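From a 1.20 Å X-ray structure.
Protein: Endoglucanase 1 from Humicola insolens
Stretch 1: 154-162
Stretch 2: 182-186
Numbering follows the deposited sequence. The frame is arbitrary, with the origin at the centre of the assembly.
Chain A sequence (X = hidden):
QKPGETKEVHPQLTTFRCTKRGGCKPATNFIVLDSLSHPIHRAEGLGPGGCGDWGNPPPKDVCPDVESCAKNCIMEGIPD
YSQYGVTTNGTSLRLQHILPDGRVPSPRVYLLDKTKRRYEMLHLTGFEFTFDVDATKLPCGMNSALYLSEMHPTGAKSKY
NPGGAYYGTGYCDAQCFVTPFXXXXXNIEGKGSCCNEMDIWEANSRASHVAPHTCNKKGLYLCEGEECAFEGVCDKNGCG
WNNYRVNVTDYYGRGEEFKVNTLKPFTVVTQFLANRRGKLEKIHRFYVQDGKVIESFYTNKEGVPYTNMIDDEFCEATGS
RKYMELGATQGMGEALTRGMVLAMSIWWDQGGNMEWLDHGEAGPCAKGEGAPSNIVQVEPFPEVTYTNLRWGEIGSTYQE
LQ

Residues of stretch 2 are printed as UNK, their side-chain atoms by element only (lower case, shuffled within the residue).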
# COMPACT_ATOMS: atom_id res chain seq x y z
N THR A 154 0.02 -0.68 -17.37
CA THR A 154 1.34 -0.31 -17.92
C THR A 154 1.85 1.00 -17.30
O THR A 154 2.78 1.61 -17.86
CB THR A 154 1.32 -0.21 -19.45
OG1 THR A 154 0.54 0.93 -19.79
CG2 THR A 154 0.84 -1.47 -20.10
N GLY A 155 1.26 1.43 -16.19
CA GLY A 155 1.59 2.72 -15.67
C GLY A 155 1.16 3.84 -16.63
O GLY A 155 1.71 4.94 -16.55
N ALA A 156 0.16 3.56 -17.45
CA ALA A 156 -0.33 4.50 -18.45
C ALA A 156 0.80 4.87 -19.43
O ALA A 156 0.98 6.04 -19.79
CB ALA A 156 -0.98 5.70 -17.83
N LYS A 157 1.49 3.85 -19.91
CA LYS A 157 2.55 4.11 -20.93
C LYS A 157 1.90 4.83 -22.14
O LYS A 157 0.81 4.47 -22.58
CB LYS A 157 3.16 2.79 -21.32
CG LYS A 157 4.37 2.93 -22.23
CD LYS A 157 5.09 1.57 -22.51
CE LYS A 157 6.07 1.69 -23.67
NZ LYS A 157 6.89 2.93 -23.72
N SER A 158 2.61 5.79 -22.68
CA SER A 158 2.08 6.63 -23.76
C SER A 158 3.22 7.35 -24.43
O SER A 158 4.38 7.25 -23.99
CB SER A 158 1.04 7.61 -23.21
OG SER A 158 1.66 8.63 -22.46
N LYS A 159 2.92 8.12 -25.45
CA LYS A 159 3.99 8.83 -26.17
C LYS A 159 4.86 9.63 -25.22
O LYS A 159 6.09 9.60 -25.32
CB LYS A 159 3.37 9.76 -27.22
CG LYS A 159 4.36 10.66 -27.96
CD LYS A 159 3.75 11.60 -28.98
CE LYS A 159 4.80 12.42 -29.71
NZ LYS A 159 4.23 12.99 -30.90
N TYR A 160 4.24 10.41 -24.34
CA TYR A 160 4.97 11.30 -23.46
C TYR A 160 5.39 10.61 -22.15
O TYR A 160 6.20 11.18 -21.42
CB TYR A 160 4.20 12.59 -23.20
CG TYR A 160 4.01 13.41 -24.46
CD1 TYR A 160 5.09 13.78 -25.25
CD2 TYR A 160 2.79 13.81 -24.87
CE1 TYR A 160 4.94 14.50 -26.43
CE2 TYR A 160 2.63 14.59 -25.98
CZ TYR A 160 3.70 14.88 -26.77
OH TYR A 160 3.49 15.58 -27.87
N ASN A 161 4.88 9.39 -21.91
CA ASN A 161 5.30 8.53 -20.80
C ASN A 161 5.81 7.21 -21.35
O ASN A 161 5.17 6.18 -21.19
CB ASN A 161 4.17 8.28 -19.82
CG ASN A 161 4.57 7.31 -18.72
OD1 ASN A 161 5.73 7.19 -18.39
ND2 ASN A 161 3.57 6.62 -18.16
N PRO A 162 6.97 7.19 -22.01
CA PRO A 162 7.44 5.94 -22.59
C PRO A 162 7.99 4.96 -21.54
O PRO A 162 8.08 3.78 -21.80
CB PRO A 162 8.54 6.36 -23.56
CG PRO A 162 9.03 7.64 -22.99
CD PRO A 162 7.83 8.34 -22.39
N UNK A 182 1.60 12.85 -13.12
CA UNK A 182 0.51 11.89 -12.93
C UNK A 182 0.46 11.05 -14.18
O UNK A 182 0.43 11.64 -15.30
c UNK A 182 -0.84 12.57 -12.62
c UNK A 182 -0.78 13.29 -11.27
c UNK A 182 -2.02 14.05 -10.93
c UNK A 182 -1.95 11.51 -12.62
N UNK A 183 0.45 9.73 -14.07
CA UNK A 183 0.45 8.89 -15.26
C UNK A 183 1.63 9.22 -16.17
O UNK A 183 1.57 9.13 -17.40
n UNK A 183 -3.14 7.99 -15.80
o UNK A 183 -1.46 6.95 -14.71
c UNK A 183 -1.88 7.86 -15.40
c UNK A 183 -0.89 8.89 -16.00
N UNK A 184 2.75 9.58 -15.55
CA UNK A 184 3.97 9.90 -16.24
C UNK A 184 3.95 11.17 -17.04
O UNK A 184 4.88 11.38 -17.84
N UNK A 185 2.95 12.01 -16.87
CA UNK A 185 2.78 13.28 -17.60
C UNK A 185 2.88 14.42 -16.61
O UNK A 185 2.38 14.36 -15.48
c UNK A 185 1.06 12.20 -19.20
c UNK A 185 2.08 12.06 -20.34
c UNK A 185 1.41 13.32 -18.27
c UNK A 185 -0.32 12.36 -19.77
N UNK A 186 3.47 15.53 -17.04
CA UNK A 186 3.57 16.69 -16.16
C UNK A 186 2.18 17.16 -15.77
O UNK A 186 1.27 17.32 -16.62
O HOH W 1 0.34 8.64 -19.91
O HOH W 2 6.21 13.15 -19.46

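Position 182 carries four side-chain carbons, forked at the first, with one arm two carbons long, and they are out of reach of stretch 1. Branching at the beta carbon together with that longer arm gives isoleucine, I182. Its part is played by the backbone: it opens a type I' turn, closed by two hydrogen bonds, from its N to O of position 185 at 2.9 Å and from N of position 185 to its O at 3.0 Å.

Position 183 has two side-chain carbons, the second bearing one oxygen and one nitrogen. CB points sideways, and that second carbon packs on A156 CB at 3.4 Å, a tight contact that pairs a carboxamide with a methyl. A carboxamide this short is asparagine, N183. Its phi of 55° lies in the left-handed region that a type I' turn demands and that asparagine tolerates better than most residues.

Position 184 has no side-chain atoms, and its CA lies 3.6 Å from N161 CG. An ideal CB would point toward stretch 1 and sit 2.1 Å from N161 CG, a clash. Phi is 69°, which by itself favours glycine, so two constraints agree on the residue: glycine, G184.

Position 185 shows four carbons, forked at the second. The CA-to-CB bond points sideways, but the end of the side chain comes nearer to stretch 1, where one terminal carbon meets Y160 CB at 3.6 Å and S158 OG at 4.1 Å. The fork makes this leucine, L185, and the touching carbon is CD2. Y160 contributes its CB to this apolar contact while the end of its own side chain leads away.

Position 186 again has no side-chain atoms. It makes no contact with stretch 1, and an ideal CB would find nothing of that stretch within 5.5 Å. It is glycine, G186, and this contact does not explain the choice.

The contact is small, 255 Å² over both sides, and works by fitting a tight turn against an irregular loop. N161 lies against the turn's glycine, its ND2 3.3 Å from N183 O and tied within its own loop to A156 O by a weak hydrogen bond of 3.1 Å. Waters join the two backbones: one donates to A156 O at 2.7 Å and N183 O at 2.8 Å while accepting from S158 OG at 2.9 Å; another donates to Y160 O at 2.8 Å and G184 O at 2.7 Å. The rules to read are a bare CA where the N161 side chain lies close, a small methyl against a carboxamide, and water where two carbonyls converge.

Stretch 2, residues 182-186: INGLG
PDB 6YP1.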